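PDB 3OI8: magnesium and cobalt efflux protein CorC from Neisseria meningitidis serogroup B, which probably takes part in magnesium and cobalt ion transport, and whose CBS-domain pair, included in this fragment, binds adenosine. Local coordinates for residues Met50-Lys54 and Tyr65-Thr69; His71-Val76 and Gly86-Ala90; Leu124-Arg129 and Val149-Ile155. All blocks are in the same frame, centred on the assembly; numbering follows the deposited sequence.

Followed from the N terminus, the chain closes three separate loops in series, none nesting in or crossing another. Contact 1 closes the first, returning helix 59-69 to the strand region that precedes it. Contact 2 closes the next as a hairpin of strands 73-77 and 84-89. These two touch and share a sheet, because Leu53 pairs by its backbone with Pro75, and both belong to the first CBS motif. Contact 3 closes a longer loop in the second motif, setting helix 121-130 against the end of strand 145-150 and the short helix after it. Contacts 2 and 3 come within about 4 Å at their nearest atoms, and adenosine meets all three.

Contact 1: Met50-Lys54 and Tyr65-Thr69; sequences MNVLK and YVIDT. With ADN (adenosine), chain C.
Asn51 reaches across to Tyr65 and Thr69, and its side chain meets something at every atom. CB lies 3.2 Å from Tyr65 OH and 3.4 Å from adenosine N1, wedged between protein and ligand. With chi1 at -69°, CG stands anti to the carbonyl carbon, which carries the amide toward the helix. There the branches divide: ND2 gives Tyr65 OH a weak, strongly bent bond of 2.9 Å (122° at the hydrogen), the amide and phenol planes being almost perpendicular, while OD1 accepts from His71 NE2 and also passes Thr69 CG2 at 3.9 Å. Helix 59-69 is the crossover of a beta-alpha-beta unit in the first CBS motif, linking parallel strands 53-54 and 73-77. Its Tyr65 side chain points toward segment 50-54, where Leu53 CD2 packs 3.6 Å from Tyr65 CD2, and Thr69 CG2 lies over one face of the ring, offset toward the rim. A water joins Tyr65 OH to Val52 N, the latter bond weak. The backbone of Asn51 meanwhile reads the adenine edge: its N donates to adenosine N1 at 2.7 Å, and its O accepts from adenosine N6 at 3.1 Å.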
loop_
_atom_site.group_PDB
_atom_site.type_symbol
_atom_site.label_atom_id
_atom_site.label_comp_id
_atom_site.label_asym_id
_atom_site.label_seq_id
_atom_site.Cartn_x
_atom_site.Cartn_y
_atom_site.Cartn_z
HETATM N N MSE A 50 8.183 17.213 -5.454
HETATM C CA MSE A 50 8.358 15.813 -5.836
HETATM C C MSE A 50 9.835 15.480 -5.983
HETATM O O MSE A 50 10.613 16.314 -6.440
HETATM C CB MSE A 50 7.706 15.543 -7.184
HETATM C CG MSE A 50 6.285 15.980 -7.302
HETATM SE SE MSE A 50 5.721 15.588 -9.107
HETATM C CE MSE A 50 6.974 16.710 -10.082
ATOM N N ASN A 51 10.217 14.255 -5.627
ATOM C CA ASN A 51 11.561 13.766 -5.910
ATOM C C ASN A 51 11.534 13.017 -7.234
ATOM O O ASN A 51 10.862 11.989 -7.343
ATOM C CB ASN A 51 12.060 12.836 -4.794
ATOM C CG ASN A 51 12.330 13.572 -3.491
ATOM O OD1 ASN A 51 11.911 13.128 -2.424
ATOM N ND2 ASN A 51 13.032 14.701 -3.575
ATOM N N VAL A 52 12.248 13.535 -8.239
ATOM C CA VAL A 52 12.227 12.939 -9.579
ATOM C C VAL A 52 13.614 12.473 -10.044
ATOM O O VAL A 52 14.638 12.857 -9.470
ATOM C CB VAL A 52 11.676 13.938 -10.619
ATOM C CG1 VAL A 52 10.257 14.380 -10.247
ATOM C CG2 VAL A 52 12.606 15.156 -10.732
ATOM N N LEU A 53 13.645 11.664 -11.102
ATOM C CA LEU A 53 14.914 11.246 -11.709
ATOM C C LEU A 53 15.019 11.812 -13.117
ATOM O O LEU A 53 14.014 11.869 -13.831
ATOM C CB LEU A 53 14.979 9.717 -11.785
ATOM C CG LEU A 53 14.820 8.990 -10.440
ATOM C CD1 LEU A 53 14.732 7.490 -10.669
ATOM C CD2 LEU A 53 15.978 9.331 -9.514
ATOM N N LYS A 54 16.226 12.215 -13.523
ATOM C CA LYS A 54 16.445 12.747 -14.866
ATOM C C LYS A 54 16.642 11.601 -15.845
ATOM O O LYS A 54 17.317 10.622 -15.547
ATOM C CB LYS A 54 17.681 13.657 -14.941
ATOM C CG LYS A 54 17.838 14.689 -13.836
ATOM C CD LYS A 54 16.574 15.471 -13.570
ATOM C CE LYS A 54 16.789 16.413 -12.381
ATOM N NZ LYS A 54 15.533 16.798 -11.668
ATOM N N TYR A 65 20.477 8.381 -5.183
ATOM C CA TYR A 65 19.360 9.274 -4.918
ATOM C C TYR A 65 18.164 8.480 -4.397
ATOM O O TYR A 65 17.513 8.884 -3.425
ATOM C CB TYR A 65 18.997 10.051 -6.183
ATOM C CG TYR A 65 17.915 11.095 -6.011
ATOM C CD1 TYR A 65 18.218 12.364 -5.536
ATOM C CD2 TYR A 65 16.585 10.813 -6.344
ATOM C CE1 TYR A 65 17.231 13.331 -5.382
ATOM C CE2 TYR A 65 15.591 11.771 -6.196
ATOM C CZ TYR A 65 15.924 13.032 -5.715
ATOM O OH TYR A 65 14.952 13.992 -5.564
ATOM N N VAL A 66 17.895 7.341 -5.030
ATOM C CA VAL A 66 16.807 6.454 -4.606
ATOM C C VAL A 66 16.988 5.977 -3.161
ATOM O O VAL A 66 16.040 5.945 -2.382
ATOM C CB VAL A 66 16.711 5.226 -5.528
ATOM C CG1 VAL A 66 15.815 4.164 -4.925
ATOM C CG2 VAL A 66 16.208 5.633 -6.922
ATOM N N ILE A 67 18.214 5.615 -2.799
ATOM C CA ILE A 67 18.497 5.172 -1.439
ATOM C C ILE A 67 18.354 6.324 -0.450
ATOM O O ILE A 67 17.752 6.178 0.620
ATOM C CB ILE A 67 19.903 4.579 -1.344
ATOM C CG1 ILE A 67 19.944 3.225 -2.057
ATOM C CG2 ILE A 67 20.369 4.492 0.123
ATOM C CD1 ILE A 67 21.350 2.730 -2.322
ATOM N N ASP A 68 18.887 7.477 -0.830
ATOM C CA ASP A 68 18.854 8.656 0.018
ATOM C C ASP A 68 17.430 9.076 0.370
ATOM O O ASP A 68 17.144 9.381 1.518
ATOM C CB ASP A 68 19.580 9.821 -0.660
ATOM C CG ASP A 68 19.841 10.974 0.296
ATOM O OD1 ASP A 68 20.125 10.707 1.486
ATOM O OD2 ASP A 68 19.764 12.145 -0.138
ATOM N N THR A 69 16.541 9.104 -0.621
ATOM C CA THR A 69 15.174 9.560 -0.389
ATOM C C THR A 69 14.314 8.428 0.149
ATOM O O THR A 69 13.279 8.658 0.767
ATOM C CB THR A 69 14.536 10.113 -1.671
ATOM O OG1 THR A 69 14.529 9.094 -2.671
ATOM C CG2 THR A 69 15.316 11.311 -2.190
HETATM O "O5'" ADN C . 8.065 7.646 0.758
HETATM C "C5'" ADN C . 7.561 8.012 2.017
HETATM C "C4'" ADN C . 6.540 9.180 1.865
HETATM O "O4'" ADN C . 7.084 10.215 0.993
HETATM C "C3'" ADN C . 5.217 8.686 1.241
HETATM O "O3'" ADN C . 4.243 8.549 2.240
HETATM C "C2'" ADN C . 4.821 9.765 0.262
HETATM O "O2'" ADN C . 3.971 10.701 0.885
HETATM C "C1'" ADN C . 6.128 10.477 -0.085
HETATM N N9 ADN C . 6.674 10.023 -1.362
HETATM C C8 ADN C . 6.757 8.594 -1.880
HETATM N N7 ADN C . 7.445 8.638 -3.218
HETATM C C5 ADN C . 7.798 10.105 -3.519
HETATM C C6 ADN C . 8.515 10.780 -4.727
HETATM N N6 ADN C . 9.025 9.952 -5.821
HETATM N N1 ADN C . 8.712 12.225 -4.736
HETATM C C2 ADN C . 8.227 13.081 -3.575
HETATM N N3 ADN C . 7.526 12.419 -2.387
HETATM C C4 ADN C . 7.325 10.948 -2.377
HETATM O O HOH W 1 14.346 16.151 -7.408
#

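Contact 2: His71-Val76 and Gly86-Ala90; sequences HSRFPV and GILHA. With ADN (adenosine), chain C.
The carbonyl oxygen of Ser72 takes the N-H of Ala90 in a nearly straight bond, 2.7 Å from O to N with 172° at the hydrogen. Ala90 CB tucks against the same oxygen. From here the two strands run as an antiparallel hairpin: Phe74 and Leu88 exchange a pair of backbone bonds, and Val76 N follows with a bond to Gly86 O. The non-hydrogen-bonded pairs, Arg73 with His89 and Pro75 with Ile87, place their side chains on one face of the sheet, while Phe74, Val76 and Leu88 point to the other. On the first face the aliphatic part of Arg73 covers His89 in a CH-pi contact: Arg73 CG sits 3.6 Å from the centroid of the His89 ring, almost on its normal. Bends at chi2 and chi3 then turn the guanidinium nearly perpendicular to that ring. On the other face Val76 CG2 packs 3.9 Å from Leu88 CB, and the Phe74 ring presents its edge to Leu88 O. The N-terminal end of this hairpin is also a ligand wall. Arg73 O accepts from adenosine N6 at 2.8 Å; His71 lays a ring face against adenine, with C5 above its centre, and bonds through ND1 to the ribose O5' at 2.8 Å, its NE2 being held by Asn51 OD1. Phe74 and Ala90 pack against helix 59-69 through Val66 and, for Phe74, Thr69; Val76 and Leu88 meet helix 105-108, and Pro75 and Ile87 lie against strand 135-139 of the second CBS motif.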
loop_
_atom_site.group_PDB
_atom_site.type_symbol
_atom_site.label_atom_id
_atom_site.label_comp_id
_atom_site.label_asym_id
_atom_site.label_seq_id
_atom_site.Cartn_x
_atom_site.Cartn_y
_atom_site.Cartn_z
ATOM N N HIS A 71 12.308 6.480 -1.206
ATOM C CA HIS A 71 11.000 6.237 -1.831
ATOM C C HIS A 71 11.049 4.953 -2.640
ATOM O O HIS A 71 12.130 4.470 -3.008
ATOM C CB HIS A 71 10.570 7.383 -2.766
ATOM C CG HIS A 71 10.537 8.732 -2.120
ATOM N ND1 HIS A 71 9.813 8.995 -0.976
ATOM C CD2 HIS A 71 11.113 9.905 -2.479
ATOM C CE1 HIS A 71 9.964 10.266 -0.647
ATOM N NE2 HIS A 71 10.749 10.839 -1.543
ATOM N N SER A 72 9.876 4.417 -2.957
ATOM C CA SER A 72 9.794 3.208 -3.769
ATOM C C SER A 72 9.591 3.486 -5.253
ATOM O O SER A 72 10.014 2.689 -6.096
ATOM C CB SER A 72 8.670 2.295 -3.258
ATOM O OG SER A 72 8.958 1.831 -1.948
ATOM N N ARG A 73 8.923 4.600 -5.567
ATOM C CA ARG A 73 8.614 4.961 -6.962
ATOM C C ARG A 73 8.973 6.416 -7.234
ATOM O O ARG A 73 8.825 7.254 -6.351
ATOM C CB ARG A 73 7.130 4.725 -7.246
ATOM C CG ARG A 73 6.825 3.280 -7.601
ATOM C CD ARG A 73 5.469 2.861 -7.145
ATOM N NE ARG A 73 5.373 2.923 -5.694
ATOM C CZ ARG A 73 5.315 1.863 -4.897
ATOM N NH1 ARG A 73 5.234 2.034 -3.587
ATOM N NH2 ARG A 73 5.331 0.637 -5.406
ATOM N N PHE A 74 9.444 6.695 -8.454
ATOM C CA PHE A 74 9.928 8.024 -8.846
ATOM C C PHE A 74 9.482 8.383 -10.265
ATOM O O PHE A 74 9.714 7.610 -11.201
ATOM C CB PHE A 74 11.462 8.037 -8.831
ATOM C CG PHE A 74 12.063 7.690 -7.496
ATOM C CD1 PHE A 74 12.546 8.684 -6.662
ATOM C CD2 PHE A 74 12.149 6.376 -7.083
ATOM C CE1 PHE A 74 13.107 8.376 -5.429
ATOM C CE2 PHE A 74 12.697 6.059 -5.848
ATOM C CZ PHE A 74 13.172 7.057 -5.018
ATOM N N PRO A 75 8.856 9.557 -10.434
ATOM C CA PRO A 75 8.618 10.070 -11.792
ATOM C C PRO A 75 9.962 10.265 -12.479
ATOM O O PRO A 75 10.912 10.694 -11.836
ATOM C CB PRO A 75 8.014 11.464 -11.550
ATOM C CG PRO A 75 7.505 11.430 -10.128
ATOM C CD PRO A 75 8.419 10.501 -9.385
ATOM N N VAL A 76 10.040 9.975 -13.765
ATOM C CA VAL A 76 11.262 10.235 -14.516
ATOM C C VAL A 76 10.948 11.365 -15.495
ATOM O O VAL A 76 9.936 11.300 -16.190
ATOM C CB VAL A 76 11.738 8.989 -15.270
ATOM C CG1 VAL A 76 12.906 9.341 -16.217
ATOM C CG2 VAL A 76 12.180 7.893 -14.270
ATOM N N GLY A 86 7.613 8.851 -17.433
ATOM C CA GLY A 86 7.327 7.550 -16.879
ATOM C C GLY A 86 7.594 7.482 -15.391
ATOM O O GLY A 86 7.947 8.484 -14.757
ATOM N N ILE A 87 7.422 6.284 -14.840
ATOM C CA ILE A 87 7.670 6.014 -13.431
ATOM C C ILE A 87 8.734 4.919 -13.334
ATOM O O ILE A 87 8.655 3.909 -14.033
ATOM C CB ILE A 87 6.394 5.485 -12.722
ATOM C CG1 ILE A 87 5.176 6.367 -13.014
ATOM C CG2 ILE A 87 6.626 5.338 -11.225
ATOM C CD1 ILE A 87 5.300 7.800 -12.540
ATOM N N LEU A 88 9.734 5.132 -12.483
ATOM C CA LEU A 88 10.682 4.087 -12.147
ATOM C C LEU A 88 10.350 3.576 -10.768
ATOM O O LEU A 88 10.184 4.370 -9.847
ATOM C CB LEU A 88 12.121 4.606 -12.103
ATOM C CG LEU A 88 13.018 3.523 -11.471
ATOM C CD1 LEU A 88 13.391 2.442 -12.477
ATOM C CD2 LEU A 88 14.262 4.095 -10.813
ATOM N N HIS A 89 10.261 2.252 -10.649
ATOM C CA HIS A 89 10.106 1.547 -9.379
ATOM C C HIS A 89 11.482 1.136 -8.886
ATOM O O HIS A 89 12.215 0.444 -9.595
ATOM C CB HIS A 89 9.247 0.305 -9.597
ATOM C CG HIS A 89 7.836 0.628 -9.971
ATOM N ND1 HIS A 89 6.751 -0.026 -9.428
ATOM C CD2 HIS A 89 7.332 1.573 -10.798
ATOM C CE1 HIS A 89 5.639 0.489 -9.925
ATOM N NE2 HIS A 89 5.965 1.460 -10.760
ATOM N N ALA A 90 11.835 1.572 -7.680
ATOM C CA ALA A 90 13.170 1.348 -7.134
ATOM C C ALA A 90 13.651 -0.100 -7.328
ATOM O O ALA A 90 14.807 -0.351 -7.675
ATOM C CB ALA A 90 13.188 1.706 -5.641
HETATM O "O5'" ADN C . 8.065 7.646 0.758
HETATM C "C5'" ADN C . 7.561 8.012 2.017
HETATM C "C4'" ADN C . 6.540 9.180 1.865
HETATM O "O4'" ADN C . 7.084 10.215 0.993
HETATM C "C3'" ADN C . 5.217 8.686 1.241
HETATM O "O3'" ADN C . 4.243 8.549 2.240
HETATM C "C2'" ADN C . 4.821 9.765 0.262
HETATM O "O2'" ADN C . 3.971 10.701 0.885
HETATM C "C1'" ADN C . 6.128 10.477 -0.085
HETATM N N9 ADN C . 6.674 10.023 -1.362
HETATM C C8 ADN C . 6.757 8.594 -1.880
HETATM N N7 ADN C . 7.445 8.638 -3.218
HETATM C C5 ADN C . 7.798 10.105 -3.519
HETATM C C6 ADN C . 8.515 10.780 -4.727
HETATM N N6 ADN C . 9.025 9.952 -5.821
HETATM N N1 ADN C . 8.712 12.225 -4.736
HETATM C C2 ADN C . 8.227 13.081 -3.575
HETATM N N3 ADN C . 7.526 12.419 -2.387
HETATM C C4 ADN C . 7.325 10.948 -2.377
#

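Contact 3: Leu124-Arg129 and Val149-Ile155; sequences LLKEFR and VTFEDII. With ADN (adenosine), chain C.
Val149 meets Leu124 tip to tip, its CG1 lying 3.7 Å from Leu124 CD2. Val149 CG1 stands between the backbone N and the carbonyl carbon (chi1 57°), and CG2 also lies near Leu124 CD2. The carbonyl oxygen of Val149 lies at the edge of the Phe128 ring, near CZ. Thr150 turns its side chain away from helix 121-130 and serves as N-cap of the short helix 151-154: its OG1 accepts from Asp153 N at 3.1 Å. Phe151 follows as the first helical residue. Its backbone N is 3.5 Å from Phe128 CE2, and its own ring offers an edge to Leu125, whose CD1 comes within 3.7 Å of Phe151 CE1. One face of the Phe151 ring is covered by Ile155 CG2 from the next turn, and Leu125 CD1 touches that methyl as well, which joins the three side chains in a single apolar cluster. Asp153 makes no contact with helix 121-130 and turns its carboxylate to the ligand: its OD1 accepts from the ribose O3' of adenosine at 2.7 Å, whereas the neighbouring O2' is modelled too close to the carboxylate for its bonding to be certain. Ile154 points back toward helix 121-130. Its chain runs out extended from CB, and CD1 ends in the plane of the Phe128 ring, 3.8 Å from Phe128 CD2, while also touching Leu125 CB at 4.0 Å. Ile155 then packs on Ile155 of the second subunit. A strand that ends in a threonine N-cap, with an aspartate three residues later turned to the sugar, matches the Ser/Thr-x-x-Asp/Asn pattern with which adenosyl-binding CBS motifs commonly hold the ribose.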
loop_
_atom_site.group_PDB
_atom_site.type_symbol
_atom_site.label_atom_id
_atom_site.label_comp_id
_atom_site.label_asym_id
_atom_site.label_seq_id
_atom_site.Cartn_x
_atom_site.Cartn_y
_atom_site.Cartn_z
ATOM N N LEU A 124 -9.898 7.209 -7.104
ATOM C CA LEU A 124 -8.469 6.949 -7.232
ATOM C C LEU A 124 -8.126 5.639 -6.538
ATOM O O LEU A 124 -7.396 4.805 -7.087
ATOM C CB LEU A 124 -7.645 8.094 -6.647
ATOM C CG LEU A 124 -6.130 7.998 -6.866
ATOM C CD1 LEU A 124 -5.771 7.889 -8.348
ATOM C CD2 LEU A 124 -5.463 9.206 -6.253
ATOM N N LEU A 125 -8.663 5.448 -5.334
ATOM C CA LEU A 125 -8.330 4.249 -4.570
ATOM C C LEU A 125 -8.765 3.005 -5.327
ATOM O O LEU A 125 -8.038 2.013 -5.368
ATOM C CB LEU A 125 -8.953 4.289 -3.176
ATOM C CG LEU A 125 -8.842 2.979 -2.393
ATOM C CD1 LEU A 125 -7.382 2.528 -2.295
ATOM C CD2 LEU A 125 -9.439 3.161 -1.017
ATOM N N LYS A 126 -9.947 3.065 -5.939
ATOM C CA LYS A 126 -10.472 1.922 -6.675
ATOM C C LYS A 126 -9.577 1.608 -7.856
ATOM O O LYS A 126 -9.231 0.450 -8.100
ATOM C CB LYS A 126 -11.899 2.182 -7.154
ATOM C CG LYS A 126 -12.511 0.995 -7.892
ATOM C CD LYS A 126 -14.037 1.052 -7.927
ATOM C CE LYS A 126 -14.558 1.841 -9.123
ATOM N NZ LYS A 126 -14.269 3.296 -9.020
ATOM N N GLU A 127 -9.187 2.649 -8.581
ATOM C CA GLU A 127 -8.273 2.489 -9.714
ATOM C C GLU A 127 -6.861 2.003 -9.335
ATOM O O GLU A 127 -6.282 1.170 -10.040
ATOM C CB GLU A 127 -8.239 3.763 -10.556
ATOM C CG GLU A 127 -9.555 3.980 -11.293
ATOM C CD GLU A 127 -9.724 5.389 -11.812
ATOM O OE1 GLU A 127 -8.722 5.992 -12.260
ATOM O OE2 GLU A 127 -10.868 5.892 -11.774
ATOM N N PHE A 128 -6.325 2.493 -8.218
ATOM C CA PHE A 128 -5.049 1.971 -7.725
ATOM C C PHE A 128 -5.171 0.474 -7.453
ATOM O O PHE A 128 -4.275 -0.296 -7.801
ATOM C CB PHE A 128 -4.629 2.661 -6.436
ATOM C CG PHE A 128 -3.883 3.963 -6.652
ATOM C CD1 PHE A 128 -3.088 4.145 -7.765
ATOM C CD2 PHE A 128 -3.951 4.976 -5.713
ATOM C CE1 PHE A 128 -2.380 5.334 -7.946
ATOM C CE2 PHE A 128 -3.251 6.164 -5.883
ATOM C CZ PHE A 128 -2.467 6.342 -7.003
ATOM N N ARG A 129 -6.268 0.068 -6.816
ATOM C CA ARG A 129 -6.434 -1.338 -6.430
ATOM C C ARG A 129 -6.593 -2.218 -7.665
ATOM O O ARG A 129 -6.035 -3.308 -7.734
ATOM C CB ARG A 129 -7.599 -1.520 -5.439
ATOM C CG ARG A 129 -7.242 -1.158 -3.987
ATOM C CD ARG A 129 -8.442 -1.236 -3.034
ATOM N NE ARG A 129 -8.840 -2.608 -2.711
ATOM C CZ ARG A 129 -10.051 -2.954 -2.269
ATOM N NH1 ARG A 129 -10.995 -2.032 -2.106
ATOM N NH2 ARG A 129 -10.325 -4.225 -1.997
ATOM N N VAL A 149 0.530 11.704 -6.652
ATOM C CA VAL A 149 -0.262 11.152 -5.554
ATOM C C VAL A 149 0.003 9.654 -5.460
ATOM O O VAL A 149 0.174 8.976 -6.495
ATOM C CB VAL A 149 -1.789 11.501 -5.686
ATOM C CG1 VAL A 149 -2.362 11.024 -7.012
ATOM C CG2 VAL A 149 -2.595 10.952 -4.491
ATOM N N THR A 150 0.088 9.147 -4.228
ATOM C CA THR A 150 0.418 7.743 -4.020
ATOM C C THR A 150 -0.634 6.993 -3.194
ATOM O O THR A 150 -1.329 7.575 -2.361
ATOM C CB THR A 150 1.787 7.583 -3.300
ATOM O OG1 THR A 150 1.638 7.956 -1.926
ATOM C CG2 THR A 150 2.863 8.480 -3.946
ATOM N N PHE A 151 -0.721 5.694 -3.464
ATOM C CA PHE A 151 -1.573 4.753 -2.743
ATOM C C PHE A 151 -1.299 4.832 -1.250
ATOM O O PHE A 151 -2.209 5.020 -0.444
ATOM C CB PHE A 151 -1.299 3.340 -3.275
ATOM C CG PHE A 151 -2.010 2.239 -2.520
ATOM C CD1 PHE A 151 -3.370 2.026 -2.693
ATOM C CD2 PHE A 151 -1.304 1.396 -1.670
ATOM C CE1 PHE A 151 -4.026 1.007 -2.002
ATOM C CE2 PHE A 151 -1.947 0.376 -0.980
ATOM C CZ PHE A 151 -3.313 0.181 -1.147
ATOM N N GLU A 152 -0.034 4.728 -0.876
ATOM C CA GLU A 152 0.312 4.695 0.538
ATOM C C GLU A 152 -0.073 5.978 1.264
ATOM O O GLU A 152 -0.396 5.948 2.452
ATOM C CB GLU A 152 1.789 4.336 0.732
ATOM C CG GLU A 152 2.123 2.944 0.185
ATOM C CD GLU A 152 3.497 2.442 0.591
ATOM O OE1 GLU A 152 3.767 1.233 0.400
ATOM O OE2 GLU A 152 4.305 3.250 1.102
ATOM N N ASP A 153 -0.073 7.097 0.545
ATOM C CA ASP A 153 -0.496 8.370 1.125
ATOM C C ASP A 153 -2.000 8.430 1.387
ATOM O O ASP A 153 -2.442 9.032 2.360
ATOM C CB ASP A 153 -0.121 9.536 0.214
ATOM C CG ASP A 153 1.292 10.010 0.430
ATOM O OD1 ASP A 153 1.892 9.619 1.458
ATOM O OD2 ASP A 153 1.794 10.775 -0.423
ATOM N N ILE A 154 -2.788 7.837 0.501
ATOM C CA ILE A 154 -4.235 7.944 0.633
ATOM C C ILE A 154 -4.842 6.897 1.587
ATOM O O ILE A 154 -5.933 7.108 2.120
ATOM C CB ILE A 154 -4.956 7.946 -0.744
ATOM C CG1 ILE A 154 -4.897 6.576 -1.413
ATOM C CG2 ILE A 154 -4.375 9.016 -1.663
ATOM C CD1 ILE A 154 -5.675 6.544 -2.722
ATOM N N ILE A 155 -4.136 5.788 1.807
ATOM C CA ILE A 155 -4.621 4.730 2.705
ATOM C C ILE A 155 -4.156 4.975 4.133
ATOM O O ILE A 155 -4.500 4.217 5.041
ATOM C CB ILE A 155 -4.164 3.303 2.282
ATOM C CG1 ILE A 155 -2.654 3.122 2.490
ATOM C CG2 ILE A 155 -4.594 2.984 0.862
ATOM C CD1 ILE A 155 -2.118 1.728 2.120
HETATM O "O5'" ADN C . 8.065 7.646 0.758
HETATM C "C5'" ADN C . 7.561 8.012 2.017
HETATM C "C4'" ADN C . 6.540 9.180 1.865
HETATM O "O4'" ADN C . 7.084 10.215 0.993
HETATM C "C3'" ADN C . 5.217 8.686 1.241
HETATM O "O3'" ADN C . 4.243 8.549 2.240
HETATM C "C2'" ADN C . 4.821 9.765 0.262
HETATM O "O2'" ADN C . 3.971 10.701 0.885
HETATM C "C1'" ADN C . 6.128 10.477 -0.085
HETATM N N9 ADN C . 6.674 10.023 -1.362
HETATM C C8 ADN C . 6.757 8.594 -1.880
HETATM N N7 ADN C . 7.445 8.638 -3.218
HETATM C C5 ADN C . 7.798 10.105 -3.519
HETATM C C6 ADN C . 8.515 10.780 -4.727
HETATM N N6 ADN C . 9.025 9.952 -5.821
HETATM N N1 ADN C . 8.712 12.225 -4.736
HETATM C C2 ADN C . 8.227 13.081 -3.575
HETATM N N3 ADN C . 7.526 12.419 -2.387
HETATM C C4 ADN C . 7.325 10.948 -2.377
#